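PDB 4MX6: TRAP-type C4-dicarboxylate:H+ symport system substrate-binding component DctP from Shewanella oneidensis, which binds succinate and, as the periplasmic solute-binding component of a TRAP-type symport system, probably delivers C4-dicarboxylates to the transporter in the membrane. Local coordinates for residues 40-45 and 79-84; 85-90 and 106-111; 146-151 and 247-252. All coordinates share one frame; numbering follows the deposited sequence. Where two conformers were deposited one is given.

From the N terminus, the three contacts follow one another in series; none nests in or crosses another. Contact 1 closes the loop that carries helix 50-65 and strand 70-75, bringing 79-84 back beside the end of strand 37-42. Contact 2 opens at once with helix 86-91 and closes a short, mostly irregular excursion at 106-111. Contact 3 spans the longest interval, pairing the start of strand 148-158 with the end of strand 243-251. Helix 86-91 is the middle layer: F81 of contact 1 packs on A89, while L90 lies against T250 and S251 of contact 3. Y108 of contact 2 touches I148, whereas contacts 1 and 3 do not meet.

Contact 1. Residues 40-45 and 79-84; sequences KFSHVV and QLFGDN
A strand end and a loop meet here through side chains and one bridging water: S42 and V44, at and just past the end of strand 37-42, face L80 to D83 in the loop that leads to helix 86-91. In the given conformer of S42, one of two, chi1 of 64° puts OG between the backbone N and the carbonyl carbon, at the edge of the F81 ring and near its plane, 3.9 Å from CD2. This hydroxyl donates to water 1, with S42 OG 2.9 Å from the water oxygen, and the water in turn donates a hydrogen bond to F81 O, also at 2.9 Å. The water thus links the serine side chain to the loop's backbone. At the outer end the contact is apolar, the lysine methylene K40 CD lying 4.2 Å from L80 CD2.

At the inner end the side chains of V44 and D83 lie nearly perpendicular. V44 CG1 comes to 3.6 Å from D83 OD1 and to 4.0 Å from G82 CA. That carboxylate is held elsewhere: OD1 forms a salt bridge with K104, a succinate-binding residue, and OD2 accepts from F202 N. D83 thus probably helps to position K104 from the second shell, while the V44 side chain itself lies about 4 Å from the bound succinate. Behind the strand, F41 packs on helix 50-65 and pairs with strand 70-75; on the loop side F81 rests against helix 86-91.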
# COMPACT_ATOMS: atom_id res chain seq x y z
N LYS A 40 -1.89 12.65 16.44
CA LYS A 40 -0.68 12.09 15.83
C LYS A 40 -1.03 11.21 14.63
O LYS A 40 -1.96 10.41 14.70
CB LYS A 40 0.10 11.27 16.85
CG LYS A 40 0.57 12.08 18.03
CD LYS A 40 1.43 11.26 18.99
CE LYS A 40 1.71 12.02 20.27
NZ LYS A 40 2.66 11.31 21.15
N PHE A 41 -0.27 11.38 13.54
CA PHE A 41 -0.42 10.62 12.30
C PHE A 41 0.96 10.05 12.00
O PHE A 41 1.89 10.81 11.71
CB PHE A 41 -0.89 11.55 11.18
CG PHE A 41 -1.39 10.84 9.93
CD1 PHE A 41 -0.83 9.67 9.45
CD2 PHE A 41 -2.44 11.39 9.24
CE1 PHE A 41 -1.33 9.07 8.30
CE2 PHE A 41 -2.94 10.78 8.10
CZ PHE A 41 -2.36 9.64 7.63
N SER A 42 1.12 8.74 12.10
CA SER A 42 2.41 8.13 11.77
C SER A 42 2.30 7.31 10.50
O SER A 42 1.25 6.78 10.18
CB SER A 42 2.93 7.28 12.93
OG SER A 42 2.11 6.16 13.22
N HIS A 43 3.42 7.21 9.79
CA HIS A 43 3.51 6.35 8.63
C HIS A 43 4.96 5.97 8.35
O HIS A 43 5.89 6.44 9.03
CB HIS A 43 2.82 7.02 7.43
CG HIS A 43 3.50 8.25 6.92
ND1 HIS A 43 4.62 8.19 6.13
CD2 HIS A 43 3.20 9.57 7.08
CE1 HIS A 43 4.98 9.43 5.82
NE2 HIS A 43 4.14 10.28 6.38
N VAL A 44 5.14 5.10 7.36
CA VAL A 44 6.44 4.47 7.11
C VAL A 44 7.14 4.98 5.86
O VAL A 44 8.23 4.52 5.54
CB VAL A 44 6.31 2.92 7.03
CG1 VAL A 44 5.66 2.41 8.29
CG2 VAL A 44 5.55 2.46 5.79
N VAL A 45 6.52 5.88 5.10
CA VAL A 45 7.12 6.33 3.85
C VAL A 45 7.86 7.67 3.97
O VAL A 45 7.80 8.35 4.98
CB VAL A 45 6.09 6.37 2.69
CG1 VAL A 45 5.49 4.98 2.47
CG2 VAL A 45 4.99 7.41 2.91
N GLN A 79 9.45 6.90 12.00
CA GLN A 79 10.15 7.59 13.08
C GLN A 79 9.43 7.44 14.43
O GLN A 79 10.07 7.51 15.47
CB GLN A 79 10.36 9.07 12.74
CG GLN A 79 11.32 9.31 11.58
CD GLN A 79 11.23 10.73 11.03
OE1 GLN A 79 10.58 11.59 11.62
NE2 GLN A 79 11.88 10.97 9.88
N LEU A 80 8.12 7.24 14.40
CA LEU A 80 7.37 7.01 15.64
C LEU A 80 6.94 5.54 15.75
O LEU A 80 7.34 4.85 16.69
CB LEU A 80 6.16 7.94 15.74
CG LEU A 80 5.42 7.91 17.08
CD1 LEU A 80 6.32 8.40 18.21
CD2 LEU A 80 4.14 8.72 16.99
N PHE A 81 6.13 5.08 14.80
CA PHE A 81 5.73 3.67 14.72
C PHE A 81 6.01 3.16 13.31
O PHE A 81 5.90 3.90 12.33
CB PHE A 81 4.25 3.50 15.10
CG PHE A 81 3.96 3.93 16.50
CD1 PHE A 81 4.53 3.26 17.56
CD2 PHE A 81 3.17 5.03 16.75
CE1 PHE A 81 4.30 3.67 18.86
CE2 PHE A 81 2.93 5.44 18.05
CZ PHE A 81 3.49 4.77 19.10
N GLY A 82 6.32 1.87 13.23
CA GLY A 82 6.62 1.22 11.97
C GLY A 82 5.58 0.18 11.62
O GLY A 82 4.53 0.08 12.27
N ASP A 83 5.88 -0.62 10.60
CA ASP A 83 4.92 -1.60 10.08
C ASP A 83 4.41 -2.52 11.18
O ASP A 83 3.22 -2.82 11.25
CB ASP A 83 5.57 -2.50 9.04
CG ASP A 83 5.48 -1.97 7.61
OD1 ASP A 83 4.83 -0.93 7.35
OD2 ASP A 83 6.02 -2.68 6.71
N ASN A 84 5.31 -3.04 12.00
CA ASN A 84 4.91 -4.12 12.87
C ASN A 84 4.10 -3.66 14.07
O ASN A 84 3.30 -4.45 14.56
CB ASN A 84 6.12 -4.96 13.31
CG ASN A 84 6.72 -5.76 12.16
OD1 ASN A 84 6.15 -5.87 11.07
ND2 ASN A 84 7.90 -6.33 12.41
O HOH W 1 3.23 4.35 11.30

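Contact 2. Residues 85-90 and 106-111; sequences NELAAL and ERYTKR
Y108 reaches L87 with its own neighbour R107 folded alongside it, so that two consecutive side chains arrive together at the first turn of helix 86-91. R107 CG sits over the centre of the Y108 ring, 4.3 Å above its plane. Further out the arginine chain bends at chi3 (58°), which turns NE out of the extended line, and the guanidinium finishes with the tyrosine CE2 near its plane, at its edge. NH2 makes a weak, strongly bent bond to Y108 OH (2.8 Å, 119°); the position of NH2 is less sure than the rest, so this bond should be read with caution.

The main touch across the contact is apolar. L87 and Y108 run antiparallel to each other as they overlap: L87 CD1 lies 3.7 Å from Y108 CE2, coming in obliquely to the ring, and L87 CB is 3.8 Å from the same ring carbon. On the face of the ring opposite R107 CG, I148 CD1 from the antiparallel strand pair approaches Y108 CG, giving the ring cover on both faces. The phenol oxygen comes near the helix without a hydrogen bond to it, Y108 OH lying 4.1 Å from A88 N.

Just beyond, T109 OG1 accepts from R111 N (3.0 Å, 167°) in an ST turn that shapes the loop, and E106 OE1 takes a bond from D184 N. This is plain packing of helix 86-91 on the 106-111 loop, with L87 about 6 Å, side chain to side chain, from the succinate-binding K104.

Chemically, then, the join of helix to loop rests on dispersion between leucine and tyrosine. The phenol oxygen lies near the amino-terminal turn of the helix, which may polarise it slightly.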
# COMPACT_ATOMS: atom_id res chain seq x y z
N ASN A 85 4.28 -2.41 14.53
CA ASN A 85 3.61 -1.94 15.76
C ASN A 85 2.55 -0.86 15.58
O ASN A 85 1.89 -0.51 16.55
CB ASN A 85 4.63 -1.52 16.84
CG ASN A 85 5.48 -0.31 16.45
OD1 ASN A 85 5.27 0.32 15.43
ND2 ASN A 85 6.42 0.04 17.32
N GLU A 86 2.34 -0.35 14.37
CA GLU A 86 1.47 0.81 14.22
C GLU A 86 0.01 0.53 14.55
O GLU A 86 -0.65 1.39 15.13
CB GLU A 86 1.63 1.44 12.84
CG GLU A 86 1.13 0.60 11.68
CD GLU A 86 1.24 1.30 10.33
OE1 GLU A 86 1.49 2.53 10.27
OE2 GLU A 86 1.08 0.59 9.30
N LEU A 87 -0.52 -0.65 14.20
CA LEU A 87 -1.93 -0.90 14.47
C LEU A 87 -2.15 -1.14 15.98
O LEU A 87 -3.15 -0.67 16.54
CB LEU A 87 -2.48 -2.07 13.63
CG LEU A 87 -2.70 -1.70 12.15
CD1 LEU A 87 -3.17 -2.91 11.36
CD2 LEU A 87 -3.69 -0.57 11.97
N ALA A 88 -1.23 -1.82 16.64
CA ALA A 88 -1.30 -1.94 18.09
C ALA A 88 -1.27 -0.54 18.74
O ALA A 88 -2.06 -0.25 19.64
CB ALA A 88 -0.18 -2.80 18.62
N ALA A 89 -0.38 0.32 18.26
CA ALA A 89 -0.30 1.69 18.78
C ALA A 89 -1.61 2.46 18.57
O ALA A 89 -2.06 3.18 19.46
CB ALA A 89 0.86 2.41 18.14
N LEU A 90 -2.21 2.31 17.40
CA LEU A 90 -3.49 2.94 17.10
C LEU A 90 -4.54 2.54 18.13
O LEU A 90 -5.26 3.39 18.69
CB LEU A 90 -3.95 2.54 15.70
CG LEU A 90 -5.25 3.20 15.26
CD1 LEU A 90 -5.04 4.68 14.94
CD2 LEU A 90 -5.82 2.45 14.08
N GLU A 106 -4.18 -8.47 8.11
CA GLU A 106 -4.60 -9.86 8.34
C GLU A 106 -4.86 -10.23 9.79
O GLU A 106 -5.59 -11.18 10.07
CB GLU A 106 -3.61 -10.85 7.71
CG GLU A 106 -3.66 -10.83 6.19
CD GLU A 106 -2.65 -11.75 5.50
OE1 GLU A 106 -1.78 -12.31 6.19
OE2 GLU A 106 -2.73 -11.89 4.24
N ARG A 107 -4.24 -9.53 10.74
CA ARG A 107 -4.52 -9.83 12.13
C ARG A 107 -5.92 -9.40 12.54
O ARG A 107 -6.41 -9.85 13.57
CB ARG A 107 -3.51 -9.16 13.06
CG ARG A 107 -3.80 -9.52 14.51
CD ARG A 107 -2.70 -9.10 15.43
NE ARG A 107 -2.47 -7.67 15.33
CZ ARG A 107 -1.43 -7.04 15.85
NH1 ARG A 107 -0.51 -7.73 16.51
NH2 ARG A 107 -1.31 -5.73 15.70
N TYR A 108 -6.54 -8.54 11.75
CA TYR A 108 -7.84 -7.95 12.11
C TYR A 108 -8.99 -8.38 11.20
O TYR A 108 -10.14 -8.42 11.64
CB TYR A 108 -7.72 -6.42 12.19
CG TYR A 108 -6.72 -5.99 13.23
CD1 TYR A 108 -7.07 -5.95 14.57
CD2 TYR A 108 -5.42 -5.67 12.88
CE1 TYR A 108 -6.14 -5.59 15.53
CE2 TYR A 108 -4.50 -5.31 13.83
CZ TYR A 108 -4.86 -5.26 15.16
OH TYR A 108 -3.92 -4.89 16.10
N THR A 109 -8.69 -8.70 9.95
CA THR A 109 -9.68 -9.26 9.03
C THR A 109 -8.95 -10.02 7.93
O THR A 109 -7.80 -9.72 7.64
CB THR A 109 -10.57 -8.17 8.37
OG1 THR A 109 -11.54 -8.78 7.51
CG2 THR A 109 -9.76 -7.18 7.54
N LYS A 110 -9.63 -11.01 7.34
CA LYS A 110 -9.10 -11.68 6.15
C LYS A 110 -9.73 -11.13 4.87
O LYS A 110 -9.36 -11.53 3.77
CB LYS A 110 -9.36 -13.19 6.24
CG LYS A 110 -8.75 -13.85 7.46
CD LYS A 110 -7.23 -13.79 7.45
CE LYS A 110 -6.69 -14.51 8.67
NZ LYS A 110 -5.31 -14.98 8.47
N ARG A 111 -10.68 -10.22 5.01
CA ARG A 111 -11.43 -9.76 3.85
C ARG A 111 -10.62 -8.88 2.91
O ARG A 111 -10.85 -8.89 1.68
CB ARG A 111 -12.70 -9.04 4.30
CG ARG A 111 -13.73 -9.98 4.92
CD ARG A 111 -14.88 -9.22 5.57
NE ARG A 111 -15.58 -8.36 4.63
CZ ARG A 111 -16.49 -7.45 4.96
NH1 ARG A 111 -16.79 -7.25 6.23
NH2 ARG A 111 -17.06 -6.70 4.03

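Contact 3. Residues 146-151 and 247-252; sequences KGIVGL and MVVTSD
Chi1 of 177° sets V149 CG1 anti to the backbone N, and CG2 falls beside that N; in T250, -173° sets OG1 anti, and CG2 takes the place between the backbone N and the carbonyl carbon. The two residues therefore meet with V149 CB 3.9 Å from T250 CG2, a methyl that also touches L151 CD1 at 3.7 Å. V149 CG2 goes its own way and lands 3.6 Å from D252 CA, while T250 OG1 turns to Q96 O. On the other face of the sheet, I148 CG2 meets V249 CB at 3.8 Å, the two side chains coming together at a slant.

Four backbone bonds zip the strands together. V149 and T250 form a hydrogen-bonded pair, N to O in both directions; L151 N donates to V248 O at 2.8 Å. At the other end D252 N reaches G147 O at 2.8 Å, 41° above the carbonyl plane. G147 itself takes a positive phi, and M247 SD packs directly on G150 CA at 3.9 Å.

S251 ends the strand as the N-cap of helix 252-257, its OG accepting from F254 N, while D252 OD2 pairs with K256. On the edge turned away from 148-158, V249 and M247 make backbone hydrogen bonds to V98 and P100. This long antiparallel pair, one strand leading towards the mixed sheet and the other returning from it, is consistent with the strands that connect the two lobes in TRAP solute-binding proteins.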
# COMPACT_ATOMS: atom_id res chain seq x y z
N LYS A 146 -13.38 -4.76 15.78
CA LYS A 146 -12.05 -4.89 16.37
C LYS A 146 -11.54 -3.53 16.84
O LYS A 146 -10.41 -3.42 17.31
CB LYS A 146 -11.06 -5.44 15.34
CG LYS A 146 -11.34 -6.84 14.85
CD LYS A 146 -10.89 -7.86 15.85
CE LYS A 146 -10.81 -9.23 15.21
NZ LYS A 146 -12.11 -9.60 14.63
N GLY A 147 -12.36 -2.50 16.67
CA GLY A 147 -11.99 -1.17 17.12
C GLY A 147 -11.33 -0.29 16.07
O GLY A 147 -10.87 0.80 16.41
N ILE A 148 -11.27 -0.75 14.82
CA ILE A 148 -10.62 0.01 13.75
C ILE A 148 -11.67 0.57 12.81
O ILE A 148 -12.49 -0.18 12.27
CB ILE A 148 -9.63 -0.86 12.97
CG1 ILE A 148 -8.51 -1.35 13.89
CG2 ILE A 148 -9.06 -0.09 11.78
CD1 ILE A 148 -7.57 -2.35 13.23
N VAL A 149 -11.65 1.89 12.62
CA VAL A 149 -12.60 2.60 11.78
C VAL A 149 -11.93 2.95 10.46
O VAL A 149 -10.90 3.62 10.43
CB VAL A 149 -13.07 3.92 12.46
CG1 VAL A 149 -14.00 4.71 11.54
CG2 VAL A 149 -13.74 3.64 13.78
N GLY A 150 -12.50 2.46 9.36
CA GLY A 150 -12.00 2.78 8.04
C GLY A 150 -12.58 4.08 7.51
O GLY A 150 -13.79 4.21 7.37
N LEU A 151 -11.70 5.02 7.20
CA LEU A 151 -12.12 6.36 6.82
C LEU A 151 -12.03 6.65 5.33
O LEU A 151 -12.74 7.51 4.84
CB LEU A 151 -11.33 7.40 7.62
CG LEU A 151 -11.61 7.34 9.12
CD1 LEU A 151 -10.72 8.31 9.87
CD2 LEU A 151 -13.08 7.65 9.39
N MET A 247 -5.53 1.87 3.38
CA MET A 247 -6.74 2.32 4.08
C MET A 247 -6.33 3.29 5.18
O MET A 247 -5.51 2.95 6.03
CB MET A 247 -7.53 1.15 4.68
CG MET A 247 -8.91 1.59 5.13
SD MET A 247 -9.93 0.29 5.88
CE MET A 247 -10.15 -0.79 4.48
N VAL A 248 -6.89 4.49 5.14
CA VAL A 248 -6.71 5.46 6.21
C VAL A 248 -7.67 5.08 7.34
O VAL A 248 -8.88 4.95 7.11
CB VAL A 248 -6.97 6.90 5.73
CG1 VAL A 248 -6.74 7.89 6.85
CG2 VAL A 248 -6.10 7.22 4.50
N VAL A 249 -7.12 4.84 8.52
CA VAL A 249 -7.90 4.35 9.65
C VAL A 249 -7.63 5.14 10.93
O VAL A 249 -6.58 5.76 11.09
CB VAL A 249 -7.62 2.86 9.95
CG1 VAL A 249 -8.03 1.98 8.77
CG2 VAL A 249 -6.16 2.61 10.26
N THR A 250 -8.60 5.07 11.82
CA THR A 250 -8.45 5.56 13.19
C THR A 250 -9.00 4.50 14.14
O THR A 250 -9.48 3.45 13.70
CB THR A 250 -9.16 6.93 13.39
OG1 THR A 250 -8.85 7.46 14.68
CG2 THR A 250 -10.66 6.84 13.27
N SER A 251 -8.93 4.75 15.44
CA SER A 251 -9.56 3.86 16.40
C SER A 251 -10.96 4.35 16.71
O SER A 251 -11.24 5.55 16.74
CB SER A 251 -8.75 3.73 17.70
OG SER A 251 -8.79 4.93 18.45
N ASP A 252 -11.85 3.40 16.98
CA ASP A 252 -13.19 3.72 17.38
C ASP A 252 -13.19 4.59 18.62
O ASP A 252 -13.96 5.54 18.72
CB ASP A 252 -13.95 2.42 17.62
CG ASP A 252 -15.40 2.64 17.89
OD1 ASP A 252 -16.09 3.11 16.96
OD2 ASP A 252 -15.83 2.33 19.02